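Local atomic coordinates of aromatic-L-amino-acid decarboxylase (Catharanthus roseus, PDB entry 6EEW), a protein that catalyses the pyridoxal phosphate-dependent decarboxylation of L-tryptophan to tryptamine and of 5-hydroxy-L-tryptophan to serotonin, working as a homodimer. Residues A39-Y42 against K43-T47; P56-L59 against R60-P64; F124-V127 against S128-A132; L259-T262 against S263-A266. All coordinates share one frame; numbering follows the deposited sequence.

Contact 1: A39-Y42 against K43-T47; sequences ADYY and KNVET
V45 closes over one face of the Y41 ring, four residues further along the chain, and the two form the tight side of this local contact at the later turns of helix 24-44. V45 CB stands 4.2 Å from the centroid of the Y41 ring and 17° off its normal, a CH-pi contact set toward the rim. The CG2 branch continues across the phenol end, 3.7 Å from Y41 CZ, while CG1 turns to the backbone and comes within 3.7 Å of Y42 O. A chi1 of 168° carries the Y41 ring away from its own backbone N and forward to V45. The backbone beneath is helical: K43 N donates to A39 O at 2.9 Å, and N44 N reaches Y41 O at 3.2 Å, with a weak second bond to D40 O. Y41 O also takes a weak bond from V45 N. The Y41 hydroxyl bonds to N91, and that of Y42 to A118 of the second subunit and to Y324; the Y42 ring also meets F27 of that subunit edge-to-face.

The other side, with D40, K43 and N44, is looser and more open to solvent. D40 OD1 and K43 NZ have opposite charges but stay 5.5 Å apart; each forms a salt bridge to the second subunit instead, D40 with R28 and K43 with E25. The chemistry is thus divided: V45 and the ring face of Y41 give apolar cover within the chain, whereas D40 and K43 spend their charges on the partner, consistent with a helix that serves the dimer interface.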
loop_
_atom_site.group_PDB
_atom_site.type_symbol
_atom_site.label_atom_id
_atom_site.label_comp_id
_atom_site.label_asym_id
_atom_site.label_seq_id
_atom_site.Cartn_x
_atom_site.Cartn_y
_atom_site.Cartn_z
ATOM N N ALA A 39 19.164 14.119 8.774
ATOM C CA ALA A 39 20.577 13.779 8.772
ATOM C C ALA A 39 21.115 13.740 10.191
ATOM O O ALA A 39 21.914 12.862 10.535
ATOM C CB ALA A 39 21.363 14.777 7.920
ATOM N N ASP A 40 20.684 14.679 11.035
ATOM C CA ASP A 40 21.097 14.650 12.433
ATOM C C ASP A 40 20.615 13.378 13.127
ATOM O O ASP A 40 21.321 12.817 13.973
ATOM C CB ASP A 40 20.572 15.893 13.148
ATOM C CG ASP A 40 21.164 17.178 12.587
ATOM O OD1 ASP A 40 21.977 17.087 11.637
ATOM O OD2 ASP A 40 20.819 18.274 13.096
ATOM N N TYR A 41 19.420 12.898 12.776
ATOM C CA TYR A 41 18.946 11.653 13.386
ATOM C C TYR A 41 19.788 10.467 12.929
ATOM O O TYR A 41 20.154 9.606 13.735
ATOM C CB TYR A 41 17.463 11.415 13.075
ATOM C CG TYR A 41 16.967 10.013 13.431
ATOM C CD1 TYR A 41 16.612 9.680 14.739
ATOM C CD2 TYR A 41 16.849 9.031 12.461
ATOM C CE1 TYR A 41 16.166 8.390 15.061
ATOM C CE2 TYR A 41 16.410 7.744 12.772
ATOM C CZ TYR A 41 16.068 7.428 14.071
ATOM O OH TYR A 41 15.630 6.143 14.358
ATOM N N TYR A 42 20.082 10.388 11.634
ATOM C CA TYR A 42 20.940 9.312 11.157
ATOM C C TYR A 42 22.315 9.384 11.803
ATOM O O TYR A 42 22.941 8.349 12.051
ATOM C CB TYR A 42 21.075 9.361 9.638
ATOM C CG TYR A 42 19.880 8.812 8.888
ATOM C CD1 TYR A 42 19.062 7.856 9.461
ATOM C CD2 TYR A 42 19.597 9.226 7.594
ATOM C CE1 TYR A 42 17.977 7.343 8.773
ATOM C CE2 TYR A 42 18.519 8.719 6.899
ATOM C CZ TYR A 42 17.711 7.778 7.493
ATOM O OH TYR A 42 16.634 7.260 6.810
ATOM N N LYS A 43 22.801 10.597 12.066
ATOM C CA LYS A 43 24.118 10.770 12.661
ATOM C C LYS A 43 24.139 10.411 14.143
ATOM O O LYS A 43 25.190 10.011 14.663
ATOM C CB LYS A 43 24.574 12.217 12.484
ATOM C CG LYS A 43 25.881 12.560 13.179
ATOM C CD LYS A 43 26.235 14.023 12.965
ATOM C CE LYS A 43 26.769 14.287 11.569
ATOM N NZ LYS A 43 27.302 15.679 11.445
ATOM N N ASN A 44 23.010 10.545 14.835
ATOM C CA ASN A 44 22.993 10.388 16.286
ATOM C C ASN A 44 22.237 9.161 16.791
ATOM O O ASN A 44 22.216 8.932 18.008
ATOM C CB ASN A 44 22.417 11.652 16.935
ATOM C CG ASN A 44 23.319 12.878 16.743
ATOM O OD1 ASN A 44 24.547 12.794 16.840
ATOM N ND2 ASN A 44 22.701 14.023 16.464
ATOM N N VAL A 45 21.591 8.387 15.917
ATOM C CA VAL A 45 20.677 7.346 16.396
ATOM C C VAL A 45 21.395 6.285 17.221
ATOM O O VAL A 45 20.811 5.727 18.162
ATOM C CB VAL A 45 19.926 6.694 15.215
ATOM C CG1 VAL A 45 20.917 6.074 14.238
ATOM C CG2 VAL A 45 18.925 5.667 15.723
ATOM N N GLU A 46 22.647 5.960 16.877
ATOM C CA GLU A 46 23.384 4.981 17.669
ATOM C C GLU A 46 23.416 5.371 19.135
ATOM O O GLU A 46 23.604 4.509 20.000
ATOM C CB GLU A 46 24.814 4.834 17.144
ATOM C CG GLU A 46 25.656 3.836 17.923
ATOM C CD GLU A 46 27.017 3.584 17.289
ATOM O OE1 GLU A 46 27.248 4.047 16.150
ATOM O OE2 GLU A 46 27.861 2.923 17.930
ATOM N N THR A 47 23.198 6.649 19.427
ATOM C CA THR A 47 23.204 7.162 20.786
ATOM C C THR A 47 21.917 6.839 21.534
ATOM O O THR A 47 21.937 6.714 22.763
ATOM C CB THR A 47 23.424 8.674 20.750
ATOM O OG1 THR A 47 24.821 8.953 20.565
ATOM C CG2 THR A 47 22.896 9.338 22.017
#

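Contact 2: P56-L59 against R60-P64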
loop_
_atom_site.group_PDB
_atom_site.type_symbol
_atom_site.label_atom_id
_atom_site.label_comp_id
_atom_site.label_asym_id
_atom_site.label_seq_id
_atom_site.Cartn_x
_atom_site.Cartn_y
_atom_site.Cartn_z
ATOM N N PRO A 56 2.524 1.301 27.651
ATOM C CA PRO A 56 1.377 1.525 26.768
ATOM C C PRO A 56 0.534 2.702 27.240
ATOM O O PRO A 56 0.285 2.876 28.434
ATOM C CB PRO A 56 0.602 0.208 26.853
ATOM C CG PRO A 56 1.619 -0.794 27.257
ATOM C CD PRO A 56 2.560 -0.072 28.174
ATOM N N GLY A 57 0.084 3.507 26.278
ATOM C CA GLY A 57 -0.715 4.677 26.569
ATOM C C GLY A 57 0.063 5.898 26.997
ATOM O O GLY A 57 -0.549 6.891 27.400
ATOM N N TYR A 58 1.393 5.867 26.908
ATOM C CA TYR A 58 2.178 7.001 27.384
ATOM C C TYR A 58 1.893 8.261 26.580
ATOM O O TYR A 58 1.985 9.372 27.112
ATOM C CB TYR A 58 3.670 6.687 27.300
ATOM C CG TYR A 58 4.236 7.043 25.951
ATOM C CD1 TYR A 58 4.126 6.168 24.883
ATOM C CD2 TYR A 58 4.844 8.276 25.732
ATOM C CE1 TYR A 58 4.633 6.494 23.632
ATOM C CE2 TYR A 58 5.350 8.616 24.482
ATOM C CZ TYR A 58 5.245 7.717 23.435
ATOM O OH TYR A 58 5.753 8.039 22.188
ATOM N N LEU A 59 1.592 8.120 25.290
ATOM C CA LEU A 59 1.490 9.297 24.442
ATOM C C LEU A 59 0.152 10.014 24.601
ATOM O O LEU A 59 0.048 11.190 24.238
ATOM C CB LEU A 59 1.728 8.906 22.985
ATOM C CG LEU A 59 1.981 10.077 22.036
ATOM C CD1 LEU A 59 3.196 10.873 22.485
ATOM C CD2 LEU A 59 2.135 9.594 20.604
ATOM N N ARG A 60 -0.867 9.338 25.144
ATOM C CA ARG A 60 -2.144 10.002 25.397
ATOM C C ARG A 60 -2.006 11.109 26.433
ATOM O O ARG A 60 -2.724 12.115 26.368
ATOM C CB ARG A 60 -3.192 8.983 25.855
ATOM C CG ARG A 60 -4.429 9.599 26.509
ATOM C CD ARG A 60 -5.377 10.230 25.489
ATOM N NE ARG A 60 -4.809 11.407 24.833
ATOM C CZ ARG A 60 -5.126 11.801 23.601
ATOM N NH1 ARG A 60 -6.000 11.104 22.885
ATOM N NH2 ARG A 60 -4.561 12.884 23.076
ATOM N N LYS A 61 -1.095 10.950 27.389
ATOM C CA LYS A 61 -0.926 11.937 28.445
ATOM C C LYS A 61 -0.137 13.161 27.998
ATOM O O LYS A 61 -0.012 14.111 28.779
ATOM C CB LYS A 61 -0.216 11.296 29.642
ATOM C CG LYS A 61 -0.669 9.873 29.963
ATOM C CD LYS A 61 0.152 9.295 31.109
ATOM C CE LYS A 61 -0.162 7.829 31.358
ATOM N NZ LYS A 61 0.553 7.317 32.562
ATOM N N ARG A 62 0.381 13.176 26.764
ATOM C CA ARG A 62 1.223 14.261 26.279
ATOM C C ARG A 62 0.659 14.995 25.072
ATOM O O ARG A 62 1.234 16.014 24.668
ATOM C CB ARG A 62 2.625 13.739 25.926
ATOM C CG ARG A 62 3.326 13.043 27.070
ATOM C CD ARG A 62 4.710 12.612 26.646
ATOM N NE ARG A 62 5.371 11.755 27.627
ATOM C CZ ARG A 62 6.597 11.259 27.474
ATOM N NH1 ARG A 62 7.295 11.530 26.378
ATOM N NH2 ARG A 62 7.122 10.487 28.414
ATOM N N ILE A 63 -0.426 14.511 24.479
ATOM C CA ILE A 63 -1.067 15.179 23.350
ATOM C C ILE A 63 -2.491 15.548 23.735
ATOM O O ILE A 63 -3.150 14.792 24.461
ATOM C CB ILE A 63 -1.066 14.307 22.084
ATOM C CG1 ILE A 63 0.354 14.007 21.626
ATOM C CG2 ILE A 63 -1.875 14.966 20.959
ATOM C CD1 ILE A 63 0.388 13.359 20.292
ATOM N N PRO A 64 -2.991 16.701 23.299
ATOM C CA PRO A 64 -4.389 17.048 23.578
ATOM C C PRO A 64 -5.345 16.017 22.990
ATOM O O PRO A 64 -5.035 15.322 22.018
ATOM C CB PRO A 64 -4.554 18.413 22.900
ATOM C CG PRO A 64 -3.180 18.981 22.874
ATOM C CD PRO A 64 -2.274 17.799 22.625
#
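The edge of the Y58 ring points into the flat face of the R62 guanidinium, with Y58 CD2 3.9 Å from R62 CZ and the two planes 83° apart. R62 presents its face and Y58 its rim, so this is not a stacked pair. R62 is extended from CG to NE, which brings its guanidinium back to the ring edge from four residues on. The Y58 ring has L59 CB over one face, and L59 in turn meets I63, its CG 4.0 Å from I63 CD1. R60 is bent at chi2 and chi3, and its NH2 donates to I63 O at 2.7 Å, nearly straight at 159° and within the guanidinium plane.

The backbone that sets these side chains is a run of three-residue steps. R62 N to L59 O, 3.2 Å, is the one bond of normal strength; R60 N to G57 O and K61 N to Y58 O are weak, as is the four-residue step from I63 N to L59 O. G57 enters the run with a positive phi of 81°, which a residue without a side chain takes up easily.

Further out, Y58 OH bonds to D84 O, and R62 NH1 has a long, weak ion pair with the D84 carboxylate, D84 lying on helix 74-85. The carboxylate of E134 of the second subunit receives G57 N and L59 N, while I63 packs on W142 of that subunit. The three overlapping bonds from N-H to the third carbonyl before it resemble 3-10 geometry, though two are weak, in the loop joining helix 24-44 to helix 74-85 at the dimer interface.

Contact 3: F124-V127 against S128-A132; sequences FTWV and SSPAA. With TRP (tryptophan), chain G.
The tryptophan pocket to which this chain gives V122, F124, T369 and G370 has behind it the contact of F124 with S128. S128 CB lies over one face of the F124 ring, 4.0 Å from its centroid, a CH-pi contact; F124 CE2 meets CB of the bound tryptophan (chain G) at 3.4 Å. F100 of the second subunit meets F124 edge-to-face, consistent with a pocket at the dimer interface. An alanine in place of F124 would probably leave both S128 CB and the ligand CB without their aromatic partner and open a gap beside the ligand.

The chain then turns into helix 130-146 through a type I beta turn, W126 to S129, closed by S129 N to W126 O at 3.0 Å. Overlapping the turn, T125 OG1 accepts S128 N at 2.9 Å and 148°. S128 OG, placed by a chi1 of 73° between its own N and carbonyl carbon, lies 3.0 Å from T125 O and also bonds to V122 O.

P130, at the first turn of the helix, covers one face of the W126 indole: P130 CG is 3.9 Å from the centroid of the six-membered ring, and P130 CB presses to 3.4 Å from W126 CE2. W126 NE1 bonds to E134.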
loop_
_atom_site.group_PDB
_atom_site.type_symbol
_atom_site.label_atom_id
_atom_site.label_comp_id
_atom_site.label_asym_id
_atom_site.label_seq_id
_atom_site.Cartn_x
_atom_site.Cartn_y
_atom_site.Cartn_z
ATOM N N PHE A 124 -2.702 4.815 -12.177
ATOM C CA PHE A 124 -3.588 3.674 -12.368
ATOM C C PHE A 124 -3.636 3.218 -13.819
ATOM O O PHE A 124 -3.956 2.051 -14.071
ATOM C CB PHE A 124 -5.009 3.966 -11.854
ATOM C CG PHE A 124 -5.514 5.360 -12.148
ATOM C CD1 PHE A 124 -6.032 5.683 -13.388
ATOM C CD2 PHE A 124 -5.485 6.338 -11.169
ATOM C CE1 PHE A 124 -6.514 6.953 -13.649
ATOM C CE2 PHE A 124 -5.942 7.619 -11.430
ATOM C CZ PHE A 124 -6.469 7.925 -12.666
ATOM N N THR A 125 -3.299 4.087 -14.772
ATOM C CA THR A 125 -3.283 3.710 -16.180
ATOM C C THR A 125 -2.017 4.255 -16.820
ATOM O O THR A 125 -1.310 5.082 -16.241
ATOM C CB THR A 125 -4.522 4.244 -16.921
ATOM O OG1 THR A 125 -4.540 5.686 -16.873
ATOM C CG2 THR A 125 -5.777 3.706 -16.261
ATOM N N TRP A 126 -1.684 3.746 -18.007
ATOM C CA TRP A 126 -0.566 4.340 -18.737
ATOM C C TRP A 126 -0.834 5.816 -19.032
ATOM O O TRP A 126 0.035 6.675 -18.836
ATOM C CB TRP A 126 -0.311 3.568 -20.028
ATOM C CG TRP A 126 0.734 4.205 -20.878
ATOM C CD1 TRP A 126 2.087 3.963 -20.853
ATOM C CD2 TRP A 126 0.526 5.221 -21.858
ATOM N NE1 TRP A 126 2.724 4.768 -21.767
ATOM C CE2 TRP A 126 1.793 5.556 -22.391
ATOM C CE3 TRP A 126 -0.605 5.899 -22.327
ATOM C CZ2 TRP A 126 1.957 6.518 -23.385
ATOM C CZ3 TRP A 126 -0.435 6.863 -23.315
ATOM C CH2 TRP A 126 0.833 7.153 -23.837
ATOM N N VAL A 127 -2.047 6.137 -19.474
ATOM C CA VAL A 127 -2.375 7.524 -19.808
ATOM C C VAL A 127 -2.292 8.406 -18.566
ATOM O O VAL A 127 -1.862 9.561 -18.635
ATOM C CB VAL A 127 -3.755 7.579 -20.474
ATOM C CG1 VAL A 127 -4.648 6.602 -19.788
ATOM C CG2 VAL A 127 -4.338 9.013 -20.427
ATOM N N SER A 128 -2.696 7.884 -17.401
ATOM C CA SER A 128 -2.624 8.747 -16.228
ATOM C C SER A 128 -1.200 9.034 -15.775
ATOM O O SER A 128 -1.095 9.653 -14.708
ATOM C CB SER A 128 -3.419 8.160 -15.066
ATOM O OG SER A 128 -2.752 7.055 -14.523
ATOM N N SER A 129 -0.156 8.590 -16.501
ATOM C CA SER A 129 1.218 9.074 -16.333
ATOM C C SER A 129 2.173 8.091 -17.009
ATOM O O SER A 129 2.641 7.129 -16.387
ATOM C CB SER A 129 1.552 9.262 -14.853
ATOM O OG SER A 129 2.496 10.305 -14.686
ATOM N N PRO A 130 2.496 8.304 -18.282
ATOM C CA PRO A 130 3.227 7.259 -19.017
ATOM C C PRO A 130 4.562 6.898 -18.395
ATOM O O PRO A 130 4.867 5.707 -18.233
ATOM C CB PRO A 130 3.382 7.872 -20.413
ATOM C CG PRO A 130 2.238 8.882 -20.498
ATOM C CD PRO A 130 2.105 9.438 -19.133
ATOM N N ALA A 131 5.364 7.898 -18.027
ATOM C CA ALA A 131 6.685 7.621 -17.486
ATOM C C ALA A 131 6.613 6.683 -16.290
ATOM O O ALA A 131 7.413 5.746 -16.182
ATOM C CB ALA A 131 7.387 8.928 -17.114
ATOM N N ALA A 132 5.644 6.881 -15.397
ATOM C CA ALA A 132 5.605 6.029 -14.209
ATOM C C ALA A 132 5.451 4.563 -14.594
ATOM O O ALA A 132 6.261 3.715 -14.195
ATOM C CB ALA A 132 4.479 6.458 -13.274
HETATM N N TRP G . -10.680 8.648 -8.744
HETATM C CA TRP G . -9.919 8.332 -9.936
HETATM C C TRP G . -10.870 7.861 -11.038
HETATM O O TRP G . -11.916 8.484 -11.236
HETATM C CB TRP G . -8.857 7.262 -9.637
HETATM C CG TRP G . -8.181 7.398 -8.282
HETATM C CD1 TRP G . -8.023 6.406 -7.351
HETATM C CD2 TRP G . -7.600 8.579 -7.708
HETATM N NE1 TRP G . -7.370 6.895 -6.243
HETATM C CE2 TRP G . -7.097 8.223 -6.439
HETATM C CE3 TRP G . -7.459 9.894 -8.140
HETATM C CZ2 TRP G . -6.471 9.137 -5.598
HETATM C CZ3 TRP G . -6.814 10.808 -7.307
HETATM C CH2 TRP G . -6.332 10.422 -6.048
HETATM O OXT TRP G . -10.629 6.865 -11.745
HETATM O O HOH W 1 1.515 5.488 -14.860
#

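Contact 4: L259-T262 against S263-A266. With TRP (tryptophan), chain E.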
loop_
_atom_site.group_PDB
_atom_site.type_symbol
_atom_site.label_atom_id
_atom_site.label_comp_id
_atom_site.label_asym_id
_atom_site.label_seq_id
_atom_site.Cartn_x
_atom_site.Cartn_y
_atom_site.Cartn_z
ATOM N N LEU A 259 11.532 -18.995 0.600
ATOM C CA LEU A 259 12.978 -18.874 0.507
ATOM C C LEU A 259 13.413 -17.892 1.591
ATOM O O LEU A 259 13.482 -16.685 1.369
ATOM C CB LEU A 259 13.379 -18.413 -0.883
ATOM C CG LEU A 259 14.802 -18.741 -1.295
ATOM C CD1 LEU A 259 15.005 -20.251 -1.239
ATOM C CD2 LEU A 259 15.063 -18.207 -2.685
ATOM N N GLY A 260 13.683 -18.416 2.783
ATOM C CA GLY A 260 14.122 -17.593 3.892
ATOM C C GLY A 260 13.005 -17.256 4.852
ATOM O O GLY A 260 12.535 -16.115 4.906
ATOM N N THR A 261 12.570 -18.250 5.621
ATOM C CA THR A 261 11.491 -18.026 6.564
ATOM C C THR A 261 11.881 -16.991 7.620
ATOM O O THR A 261 13.061 -16.759 7.898
ATOM C CB THR A 261 11.084 -19.340 7.222
ATOM O OG1 THR A 261 12.174 -19.833 8.014
ATOM C CG2 THR A 261 10.700 -20.349 6.146
ATOM N N THR A 262 10.850 -16.374 8.219
ATOM C CA THR A 262 11.065 -15.296 9.176
ATOM C C THR A 262 11.748 -15.794 10.439
ATOM O O THR A 262 12.544 -15.063 11.036
ATOM C CB THR A 262 9.727 -14.630 9.548
ATOM O OG1 THR A 262 8.790 -15.629 9.965
ATOM C CG2 THR A 262 9.129 -13.857 8.362
ATOM N N SER A 263 11.465 -17.027 10.856
ATOM C CA SER A 263 12.057 -17.534 12.089
ATOM C C SER A 263 13.553 -17.807 11.930
ATOM O O SER A 263 14.388 -17.176 12.594
ATOM C CB SER A 263 11.311 -18.789 12.533
ATOM O OG SER A 263 9.973 -18.453 12.835
ATOM N N THR A 264 13.918 -18.749 11.054
ATOM C CA THR A 264 15.300 -19.211 10.947
ATOM C C THR A 264 15.867 -19.068 9.539
ATOM O O THR A 264 16.966 -19.566 9.274
ATOM C CB THR A 264 15.400 -20.671 11.382
ATOM O OG1 THR A 264 14.564 -21.464 10.536
ATOM C CG2 THR A 264 14.945 -20.841 12.819
ATOM N N THR A 265 15.169 -18.375 8.640
ATOM C CA THR A 265 15.546 -18.329 7.227
ATOM C C THR A 265 15.793 -19.737 6.693
ATOM O O THR A 265 16.778 -20.003 6.000
ATOM C CB THR A 265 16.748 -17.408 6.973
ATOM O OG1 THR A 265 17.877 -17.799 7.765
ATOM C CG2 THR A 265 16.394 -15.971 7.274
ATOM N N ALA A 266 14.900 -20.659 7.056
ATOM C CA ALA A 266 14.818 -21.936 6.358
ATOM C C ALA A 266 14.597 -21.698 4.866
ATOM O O ALA A 266 14.213 -20.612 4.433
ATOM C CB ALA A 266 13.688 -22.789 6.930
HETATM N N TRP E . 9.850 -11.057 9.373
HETATM C CA TRP E . 9.785 -10.468 10.702
HETATM C C TRP E . 8.531 -10.904 11.456
HETATM O O TRP E . 7.587 -10.128 11.615
HETATM C CB TRP E . 9.854 -8.942 10.600
HETATM C CG TRP E . 9.003 -8.320 9.513
HETATM C CD1 TRP E . 7.735 -8.671 9.153
HETATM C CD2 TRP E . 9.379 -7.233 8.644
HETATM N NE1 TRP E . 7.299 -7.874 8.114
HETATM C CE2 TRP E . 8.288 -6.985 7.788
HETATM C CE3 TRP E . 10.532 -6.451 8.511
HETATM C CZ2 TRP E . 8.316 -5.991 6.816
HETATM C CZ3 TRP E . 10.557 -5.464 7.546
HETATM C CH2 TRP E . 9.459 -5.242 6.711
HETATM O OXT TRP E . 8.439 -12.041 11.935
#
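The backbones of G260 and T265 come close, their CA atoms 3.7 Å apart, as the chain bends back on itself in the loop that follows strand 251-258 of the seven-stranded sheet and leads to helix 270-280. The bend is an alpha-turn: T265 N donates to T261 O at 2.8 Å, and T265 itself takes up left-handed backbone angles. Outside it, A266 O receives two N-H groups, G260 N at 2.8 Å, nearly along the C=O axis, and T261 N at 3.1 Å. At G260 a side chain would run into the carbonyl of L259.

T261 is the side chain that ties the loop. Its OG1, held by a chi1 of 65° between its own N and carbonyl carbon, accepts A266 N at 3.0 Å, and CG2 sits beside A266 CB. A valine in its place would probably leave A266 N without its side-chain acceptor and the loop less firmly closed. R469 bonds to T262 O and S263 O at the bend, while S263 and T264 rest on V462 of strand 459-462.

The loop brings T262 to the bound tryptophan (chain E); T262 probably also binds pyridoxal 5'-phosphate. The methyl branch makes the approach: T262 CG2 is 3.1 Å from the ligand N, nearer than T262 OG1, whose closest ligand atom is OXT at 4.1 Å.

How the contacts relate
Contacts 1, 2 and 3 all touch the second subunit, whereas contact 4 lies within its own chain. Inside one chain contacts 2 and 3 are far apart, about 43 Å between centres, yet the dimer brings them together: P56 packs on W126 of the second subunit and Y58 on A131. E134, which receives W126 NE1 in its own chain, is also the residue that grips contact 2 of the partner. Contacts 3 and 4, about 37 Å between centres, each meet a tryptophan, but different molecules, consistent with one subunit lending F124 to its partner's active site. Contact 1 does not reach the ligand; the Y42 side chain is about 12 Å from that of H318, which binds L-tryptophan.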